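Local coordinates for conserved hypothetical protein (Agrobacterium tumefaciens, PDB 2FEX) that is of unknown function but belongs to the DJ-1/PfpI family, with a possible nucleophile elbow that would be consistent with cysteine-based chemistry, at residues D115-G120 and H137-P142; G111-V116 and G148-A153; A103-G108 and A124-Y129. All coordinates share one frame; numbering follows the deposited sequence. Where two conformers were deposited one is given.

Interaction 1: D115-G120 and H137-P142; sequences DVAHTG and HYRDQP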
loop_
_atom_site.group_PDB
_atom_site.type_symbol
_atom_site.label_atom_id
_atom_site.label_comp_id
_atom_site.label_asym_id
_atom_site.label_seq_id
_atom_site.Cartn_x
_atom_site.Cartn_y
_atom_site.Cartn_z
ATOM N N ASP A 115 1.602 -11.660 -27.278
ATOM C CA ASP A 115 1.990 -13.045 -27.402
ATOM C C ASP A 115 1.898 -13.846 -26.084
ATOM O O ASP A 115 2.373 -14.975 -26.028
ATOM C CB ASP A 115 3.465 -13.042 -27.860
ATOM C CG ASP A 115 4.420 -12.286 -26.868
ATOM O OD1 ASP A 115 4.065 -11.241 -26.191
ATOM O OD2 ASP A 115 5.586 -12.754 -26.775
ATOM N N VAL A 116 1.399 -13.228 -25.014
ATOM C CA VAL A 116 1.335 -13.888 -23.713
ATOM C C VAL A 116 -0.029 -13.725 -23.098
ATOM O O VAL A 116 -0.710 -12.712 -23.332
ATOM C CB VAL A 116 2.396 -13.348 -22.717
ATOM C CG1 VAL A 116 3.811 -13.719 -23.241
ATOM C CG2 VAL A 116 2.242 -11.826 -22.509
ATOM N N ALA A 117 -0.397 -14.692 -22.263
ATOM C CA ALA A 117 -1.629 -14.589 -21.483
ATOM C C ALA A 117 -1.444 -13.417 -20.506
ATOM O O ALA A 117 -0.333 -13.198 -19.987
ATOM C CB ALA A 117 -1.915 -15.896 -20.736
ATOM N N HIS A 118 -2.521 -12.657 -20.286
ATOM C CA HIS A 118 -2.427 -11.446 -19.427
ATOM C C HIS A 118 -3.833 -11.014 -19.012
ATOM O O HIS A 118 -4.828 -11.570 -19.477
ATOM C CB HIS A 118 -1.779 -10.307 -20.205
ATOM C CG HIS A 118 -2.543 -9.937 -21.454
ATOM N ND1 HIS A 118 -2.303 -10.516 -22.688
ATOM C CD2 HIS A 118 -3.586 -9.092 -21.625
ATOM C CE1 HIS A 118 -3.192 -10.064 -23.564
ATOM N NE2 HIS A 118 -3.993 -9.206 -22.941
ATOM N N THR A 119 -3.896 -10.032 -18.110
ATOM C CA THR A 119 -5.158 -9.436 -17.750
ATOM C C THR A 119 -4.888 -7.928 -17.528
ATOM O O THR A 119 -3.845 -7.390 -17.972
ATOM C CB THR A 119 -5.793 -10.122 -16.518
ATOM O OG1 THR A 119 -7.159 -9.684 -16.329
ATOM C CG2 THR A 119 -4.933 -9.885 -15.235
ATOM N N GLY A 120 -5.874 -7.258 -16.945
ATOM C CA GLY A 120 -5.781 -5.782 -16.802
ATOM C C GLY A 120 -7.015 -5.336 -16.047
ATOM O O GLY A 120 -7.801 -6.167 -15.484
ATOM N N HIS A 137 -5.529 -13.260 -26.061
ATOM C CA HIS A 137 -4.893 -13.825 -24.855
ATOM C C HIS A 137 -5.350 -13.191 -23.566
ATOM O O HIS A 137 -4.875 -13.596 -22.503
ATOM C CB HIS A 137 -3.368 -13.677 -24.948
ATOM C CG HIS A 137 -2.829 -14.395 -26.133
ATOM N ND1 HIS A 137 -2.199 -13.758 -27.164
ATOM C CD2 HIS A 137 -2.916 -15.698 -26.478
ATOM C CE1 HIS A 137 -1.881 -14.644 -28.095
ATOM N NE2 HIS A 137 -2.307 -15.829 -27.701
ATOM N N TYR A 138 -6.240 -12.201 -23.671
ATOM C CA TYR A 138 -6.741 -11.500 -22.470
ATOM C C TYR A 138 -7.621 -12.466 -21.640
ATOM O O TYR A 138 -8.551 -13.136 -22.162
ATOM C CB TYR A 138 -7.604 -10.284 -22.901
ATOM C CG TYR A 138 -7.954 -9.409 -21.724
ATOM C CD1 TYR A 138 -7.131 -8.310 -21.389
ATOM C CD2 TYR A 138 -9.045 -9.726 -20.885
ATOM C CE1 TYR A 138 -7.405 -7.513 -20.271
ATOM C CE2 TYR A 138 -9.359 -8.898 -19.746
ATOM C CZ TYR A 138 -8.507 -7.813 -19.452
ATOM O OH TYR A 138 -8.743 -7.017 -18.345
ATOM N N ARG A 139 -7.315 -12.526 -20.359
ATOM C CA ARG A 139 -8.073 -13.334 -19.376
ATOM C C ARG A 139 -8.907 -12.435 -18.483
ATOM O O ARG A 139 -8.376 -11.661 -17.680
ATOM C CB ARG A 139 -7.128 -14.184 -18.551
ATOM C CG ARG A 139 -6.428 -15.165 -19.423
ATOM C CD ARG A 139 -5.753 -16.258 -18.645
ATOM N NE ARG A 139 -5.189 -17.176 -19.646
ATOM C CZ ARG A 139 -4.236 -18.080 -19.404
ATOM N NH1 ARG A 139 -3.712 -18.205 -18.181
ATOM N NH2 ARG A 139 -3.794 -18.846 -20.406
ATOM N N ASP A 140 -10.228 -12.527 -18.634
ATOM C CA ASP A 140 -11.113 -11.714 -17.798
ATOM C C ASP A 140 -11.364 -12.500 -16.490
ATOM O O ASP A 140 -12.298 -13.307 -16.397
ATOM C CB ASP A 140 -12.424 -11.415 -18.548
ATOM C CG ASP A 140 -13.352 -10.504 -17.761
ATOM O OD1 ASP A 140 -12.875 -9.700 -16.921
ATOM O OD2 ASP A 140 -14.595 -10.598 -17.999
ATOM N N GLN A 141 -10.496 -12.292 -15.510
ATOM C CA GLN A 141 -10.547 -13.011 -14.216
ATOM C C GLN A 141 -10.045 -12.043 -13.145
ATOM O O GLN A 141 -9.344 -11.078 -13.509
ATOM C CB GLN A 141 -9.608 -14.224 -14.253
ATOM C CG GLN A 141 -8.069 -13.850 -14.482
ATOM C CD GLN A 141 -7.165 -15.055 -14.472
ATOM O OE1 GLN A 141 -7.407 -16.042 -15.216
ATOM N NE2 GLN A 141 -6.132 -15.026 -13.608
ATOM N N PRO A 142 -10.401 -12.263 -11.856
ATOM C CA PRO A 142 -9.985 -11.285 -10.838
ATOM C C PRO A 142 -8.517 -11.332 -10.435
ATOM O O PRO A 142 -8.005 -10.325 -9.937
ATOM C CB PRO A 142 -10.873 -11.603 -9.612
ATOM C CG PRO A 142 -11.286 -13.064 -9.831
ATOM C CD PRO A 142 -11.305 -13.300 -11.307
HETATM O O HOH W 1 -8.097 -8.786 -13.896
#

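Interaction 2: G111-V116 and G148-A153; sequences GVLNDV and GGVVTA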
loop_
_atom_site.group_PDB
_atom_site.type_symbol
_atom_site.label_atom_id
_atom_site.label_comp_id
_atom_site.label_asym_id
_atom_site.label_seq_id
_atom_site.Cartn_x
_atom_site.Cartn_y
_atom_site.Cartn_z
ATOM N N GLY A 111 3.499 -3.470 -26.835
ATOM C CA GLY A 111 3.442 -4.722 -27.608
ATOM C C GLY A 111 3.755 -5.988 -26.809
ATOM O O GLY A 111 3.571 -7.111 -27.336
ATOM N N VAL A 112 4.207 -5.839 -25.549
ATOM C CA VAL A 112 4.674 -6.986 -24.771
ATOM C C VAL A 112 3.546 -7.976 -24.401
ATOM O O VAL A 112 3.796 -9.124 -23.993
ATOM C CB VAL A 112 5.448 -6.506 -23.517
ATOM C CG1 VAL A 112 4.495 -5.979 -22.419
ATOM C CG2 VAL A 112 6.342 -7.596 -23.011
ATOM N N LEU A 113 2.290 -7.514 -24.494
ATOM C CA LEU A 113 1.166 -8.425 -24.182
ATOM C C LEU A 113 0.631 -9.148 -25.433
ATOM O O LEU A 113 -0.375 -9.828 -25.354
ATOM C CB LEU A 113 0.024 -7.669 -23.490
ATOM C CG LEU A 113 0.433 -6.849 -22.291
ATOM C CD1 LEU A 113 -0.794 -6.181 -21.601
ATOM C CD2 LEU A 113 1.241 -7.722 -21.309
ATOM N N ASN A 114 1.263 -8.952 -26.603
ATOM C CA ASN A 114 0.668 -9.492 -27.856
ATOM C C ASN A 114 0.616 -11.028 -27.924
ATOM O O ASN A 114 -0.273 -11.592 -28.588
ATOM C CB ASN A 114 1.423 -8.982 -29.075
ATOM C CG ASN A 114 1.204 -7.481 -29.350
ATOM O OD1 ASN A 114 0.447 -6.786 -28.646
ATOM N ND2 ASN A 114 1.936 -6.956 -30.378
ATOM N N ASP A 115 1.602 -11.660 -27.278
ATOM C CA ASP A 115 1.990 -13.045 -27.402
ATOM C C ASP A 115 1.898 -13.846 -26.084
ATOM O O ASP A 115 2.373 -14.975 -26.028
ATOM C CB ASP A 115 3.465 -13.042 -27.860
ATOM C CG ASP A 115 4.420 -12.286 -26.868
ATOM O OD1 ASP A 115 4.065 -11.241 -26.191
ATOM O OD2 ASP A 115 5.586 -12.754 -26.775
ATOM N N VAL A 116 1.399 -13.228 -25.014
ATOM C CA VAL A 116 1.335 -13.888 -23.713
ATOM C C VAL A 116 -0.029 -13.725 -23.098
ATOM O O VAL A 116 -0.710 -12.712 -23.332
ATOM C CB VAL A 116 2.396 -13.348 -22.717
ATOM C CG1 VAL A 116 3.811 -13.719 -23.241
ATOM C CG2 VAL A 116 2.242 -11.826 -22.509
ATOM N N GLY A 148 4.982 -16.177 -19.867
ATOM C CA GLY A 148 6.059 -15.709 -20.730
ATOM C C GLY A 148 6.953 -14.635 -20.127
ATOM O O GLY A 148 7.540 -13.853 -20.874
ATOM N N GLY A 149 7.070 -14.627 -18.799
ATOM C CA GLY A 149 7.893 -13.606 -18.089
ATOM C C GLY A 149 7.220 -12.263 -17.953
ATOM O O GLY A 149 7.881 -11.250 -17.693
ATOM N N VAL A 150 5.896 -12.227 -18.119
ATOM C CA VAL A 150 5.150 -10.993 -17.942
ATOM C C VAL A 150 4.028 -11.261 -16.938
ATOM O O VAL A 150 3.226 -12.198 -17.084
ATOM C CB VAL A 150 4.517 -10.554 -19.314
ATOM C CG1 VAL A 150 3.588 -9.312 -19.141
ATOM C CG2 VAL A 150 5.632 -10.262 -20.344
ATOM N N VAL A 151 3.964 -10.428 -15.912
ATOM C CA VAL A 151 2.911 -10.533 -14.918
ATOM C C VAL A 151 2.009 -9.284 -15.059
ATOM O O VAL A 151 2.496 -8.141 -15.129
ATOM C CB VAL A 151 3.502 -10.572 -13.490
ATOM C CG1 VAL A 151 2.364 -10.445 -12.429
ATOM C CG2 VAL A 151 4.258 -11.942 -13.298
ATOM N N THR A 152 0.701 -9.498 -15.092
ATOM C CA THR A 152 -0.242 -8.404 -15.177
ATOM C C THR A 152 -1.380 -8.607 -14.156
ATOM O O THR A 152 -1.648 -9.715 -13.726
ATOM C CB THR A 152 -0.824 -8.256 -16.621
ATOM O OG1 THR A 152 -1.308 -9.542 -17.050
ATOM C CG2 THR A 152 0.281 -7.689 -17.585
ATOM N N ALA A 153 -2.019 -7.493 -13.780
ATOM C CA ALA A 153 -3.144 -7.504 -12.841
ATOM C C ALA A 153 -3.929 -6.231 -12.947
ATOM O O ALA A 153 -3.428 -5.198 -13.416
ATOM C CB ALA A 153 -2.599 -7.615 -11.421
#

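Interaction 3: A103-G108 and A124-Y129; sequences AASALG and ASHKAY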
loop_
_atom_site.group_PDB
_atom_site.type_symbol
_atom_site.label_atom_id
_atom_site.label_comp_id
_atom_site.label_asym_id
_atom_site.label_seq_id
_atom_site.Cartn_x
_atom_site.Cartn_y
_atom_site.Cartn_z
ATOM N N ALA A 103 -0.934 0.666 -15.445
ATOM C CA ALA A 103 0.378 0.245 -15.989
ATOM C C ALA A 103 0.289 -1.042 -16.808
ATOM O O ALA A 103 1.136 -1.276 -17.674
ATOM C CB ALA A 103 1.441 0.131 -14.845
ATOM N N ALA A 104 -0.688 -1.890 -16.499
ATOM C CA ALA A 104 -0.873 -3.089 -17.347
ATOM C C ALA A 104 -1.281 -2.681 -18.753
ATOM O O ALA A 104 -0.786 -3.250 -19.714
ATOM C CB ALA A 104 -1.941 -4.055 -16.752
ATOM N N SER A 105 -2.163 -1.697 -18.888
ATOM C CA SER A 105 -2.560 -1.247 -20.239
ATOM C C SER A 105 -1.376 -0.529 -20.918
ATOM O O SER A 105 -1.175 -0.689 -22.117
ATOM C CB SER A 105 -3.780 -0.330 -20.129
ATOM O OG SER A 105 -4.902 -1.100 -19.629
ATOM N N ALA A 106 -0.603 0.231 -20.146
ATOM C CA ALA A 106 0.601 0.816 -20.721
ATOM C C ALA A 106 1.555 -0.257 -21.268
ATOM O O ALA A 106 2.123 -0.066 -22.378
ATOM C CB ALA A 106 1.293 1.731 -19.679
ATOM N N LEU A 107 1.719 -1.396 -20.549
ATOM C CA LEU A 107 2.524 -2.505 -21.083
ATOM C C LEU A 107 1.922 -3.025 -22.390
ATOM O O LEU A 107 2.645 -3.299 -23.327
ATOM C CB LEU A 107 2.598 -3.660 -20.095
ATOM C CG LEU A 107 3.471 -3.410 -18.874
ATOM C CD1 LEU A 107 3.529 -4.723 -18.123
ATOM C CD2 LEU A 107 4.941 -2.980 -19.298
ATOM N N GLY A 108 0.595 -3.140 -22.450
ATOM C CA GLY A 108 -0.032 -3.528 -23.726
ATOM C C GLY A 108 0.394 -2.586 -24.854
ATOM O O GLY A 108 0.572 -2.994 -25.994
ATOM N N ALA A 124 -11.093 -3.413 -22.525
ATOM C CA ALA A 124 -11.224 -2.106 -23.238
ATOM C C ALA A 124 -10.094 -1.126 -22.829
ATOM O O ALA A 124 -9.653 -0.278 -23.646
ATOM C CB ALA A 124 -12.569 -1.485 -22.948
ATOM N N SER A 125 -9.621 -1.237 -21.581
ATOM C CA SER A 125 -8.455 -0.469 -21.108
ATOM C C SER A 125 -7.216 -0.773 -21.946
ATOM O O SER A 125 -6.487 0.151 -22.333
ATOM C CB SER A 125 -8.188 -0.702 -19.617
ATOM O OG SER A 125 -9.318 -0.336 -18.847
ATOM N N HIS A 126 -6.996 -2.057 -22.265
ATOM C CA HIS A 126 -5.851 -2.409 -23.114
ATOM C C HIS A 126 -6.050 -1.926 -24.554
ATOM O O HIS A 126 -5.129 -1.443 -25.208
ATOM C CB HIS A 126 -5.621 -3.936 -23.082
ATOM C CG HIS A 126 -4.988 -4.419 -21.787
ATOM N ND1 HIS A 126 -4.861 -3.626 -20.663
ATOM C CD2 HIS A 126 -4.493 -5.640 -21.447
ATOM C CE1 HIS A 126 -4.269 -4.320 -19.693
ATOM N NE2 HIS A 126 -4.067 -5.562 -20.133
ATOM N N LYS A 127 -7.278 -2.061 -25.030
ATOM C CA LYS A 127 -7.620 -1.731 -26.426
ATOM C C LYS A 127 -7.512 -0.239 -26.699
ATOM O O LYS A 127 -7.472 0.166 -27.884
ATOM C CB LYS A 127 -9.025 -2.300 -26.810
ATOM C CG LYS A 127 -8.969 -3.851 -26.934
ATOM C CD LYS A 127 -10.312 -4.502 -27.338
ATOM C CE LYS A 127 -10.822 -4.013 -28.676
ATOM N NZ LYS A 127 -10.083 -4.578 -29.823
ATOM N N ALA A 128 -7.478 0.572 -25.641
ATOM C CA ALA A 128 -7.290 2.060 -25.807
ATOM C C ALA A 128 -5.913 2.348 -26.426
ATOM O O ALA A 128 -5.712 3.429 -26.997
ATOM C CB ALA A 128 -7.428 2.755 -24.521
ATOM N N TYR A 129 -4.987 1.386 -26.308
ATOM C CA TYR A 129 -3.641 1.491 -26.944
ATOM C C TYR A 129 -3.593 0.785 -28.318
ATOM O O TYR A 129 -3.702 -0.451 -28.404
ATOM C CB TYR A 129 -2.612 0.817 -25.995
ATOM C CG TYR A 129 -2.353 1.613 -24.742
ATOM C CD1 TYR A 129 -1.245 2.469 -24.671
ATOM C CD2 TYR A 129 -3.222 1.543 -23.641
ATOM C CE1 TYR A 129 -1.004 3.229 -23.517
ATOM C CE2 TYR A 129 -3.005 2.314 -22.471
ATOM C CZ TYR A 129 -1.869 3.152 -22.433
ATOM O OH TYR A 129 -1.658 3.908 -21.309
HETATM O O HOH W 2 -2.724 -2.092 -23.953
#

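Interaction 1: D115-G120 and H137-P142
His118 and Tyr138 form one parallel beta bridge between two loops of this DJ-1/PfpI-family fold, their CA atoms 5.3 Å apart. It illustrates how chain segments that belong to no sheet can still borrow strand pairing. Of its two backbone hydrogen bonds, the one from Arg139 N to His118 O is firm, at 2.8 Å, whereas that from His118 N to His137 O is weak, at 3.4 Å.

Side-chain hydrogen bonds extend the pairing. Thr119 turns OG1 anti to its backbone N (chi1 -169°), and the hydroxyl donates to Arg139 O at 2.7 Å, nearly in line with that carbonyl. A water then donates to Thr119 OG1, Gly120 O and Gln141 O, joining the far ends of the two segments. Within its own segment His118 folds back: its CG lies between the backbone N and the carbonyl carbon (chi1 59°). The ND1 of this ring donates to Val116 O at 2.8 Å, the acceptor lying in the ring plane. Its NE2 bonds to the hydroxyl of Tyr132, so both ring nitrogens are engaged and the rotation of the ring is fixed.

Aromatic contacts fill in the bridge. Tyr138 CA lies over a face of the His118 imidazole, 4.0 Å from its centroid, in a CH-pi contact. Thr119 CA does the same over the Tyr138 phenol ring, 4.3 Å from its centroid. The two rings themselves meet obliquely, with planes at 77°. The Tyr138 and His126 rings also pair edge-to-face.

The remaining side-chain contact is a methyl laid on a flat cationic group. The Arg139 chain, extended from CG to NE, carries its guanidinium across to Ala117, whose CB sits 3.4 Å above the plane of that group, over its centre.

Interaction 2: G111-V116 and G148-A153
Val150 sets its two methyls toward two residues of the facing loop: CG1 is anti to its own backbone N (chi1 174°), beside the carbonyl carbon, and CG2 lies beside that N. The first methyl meets Leu113 and the second meets Val112. On the loop side, Val112 in the conformer given likewise places CG2 anti to its backbone N, and this branch faces Val150 CG2 at 3.8 Å, the two side chains crossing obliquely. In Leu113 the second torsion (chi2 -177°) sets CD1 anti to CA, while CD2 is the branch that touches the strand.

The contact is an example of apolar packing of a loop, including its turn, on a strand and the loop before it. Leu113 CD2 rests 3.6 Å from Val150 CG1, the two side chains crossing at about a right angle. The same methyl meets Thr152 CG2 at 3.8 Å, here tip to tip. Thr152 thus gives its methyl to the packing, while its OG1 is occupied by a hydrogen bond with Thr119 N. Val116 closes the other end: its CG2 approaches Val150 CB at 4.1 Å. With no CB on Gly148, Val116 CG1 can lie against its CA, at 3.9 Å; a modelled CB would overlap that methyl.

A type I beta turn from Gly111 to Asn114, closed by the 3.0 Å bond from Asn114 N to Gly111 O, presents Val112 and Leu113 together. Gly111, with positive phi, is where the chain leaves helical geometry just beyond helix 102-109. The loop packs on the face of strand 150-153 that carries Val150 and Thr152. This strand runs parallel to 96-100 on one flank and antiparallel to 145-147 on the other. Arg91 of helix 84-92 touches both Val112 and Val150.

Interaction 3: A103-G108 and A124-Y129
Ser105 and His126 open the tight part of this helix-to-helix contact, their CA atoms only 4.5 Å apart. Ser105 OG reaches the edge of the imidazole, in the ring plane, and shares a 2.7 Å hydrogen bond with His126 ND1. The residues opposite the ring are small: His126 CE1 comes within 3.8 Å of Ala104 CB. The other ring nitrogen, NE2, is bonded to Thr119 O, so the imidazole is held at both ends.

Tyr129 belongs to the same close packing. Its phenol ring lies across the helix backbone, with Ser105 O 3.4 Å above its plane, offset toward the rim. Ala106 CA stands over the same face, 4.2 Å from the centroid, in a CH-pi contact. A water bridges the helices, donating to both Ser105 O and His126 O. By contrast, Ala124, Lys127 and Ala128 form the solvent side: they are exposed and do not touch 103-108.

Helix 102-109, which follows strand 96-100, is thereby joined to the short helix 123-127. Trp75 of helix 74-77 touches both Ala106 and Tyr129, and so adjoins both sides of the contact.

The three contacts adjoin one another, their centres about 8 to 11 Å apart. Interactions 1 and 2, the closer pair at about 8 Å, share Asp115 and Val116 and are tied by the 2.8 Å hydrogen bond between Thr119 N and Thr152 OG1. The carbonyl of the same Thr119 connects interactions 1 and 3, Thr119 O lying 2.8 Å from His126 NE2. Leu113 links interactions 2 and 3, its CD1 lying 3.4 Å from Gly108 N. A possible nucleophile elbow comprises Gly99, Cys101 and Ala103. Interaction 3 includes Ala103, while Gly120 and Thr152 lie near the elbow without touching it, so all three contacts probably border the presumed active site.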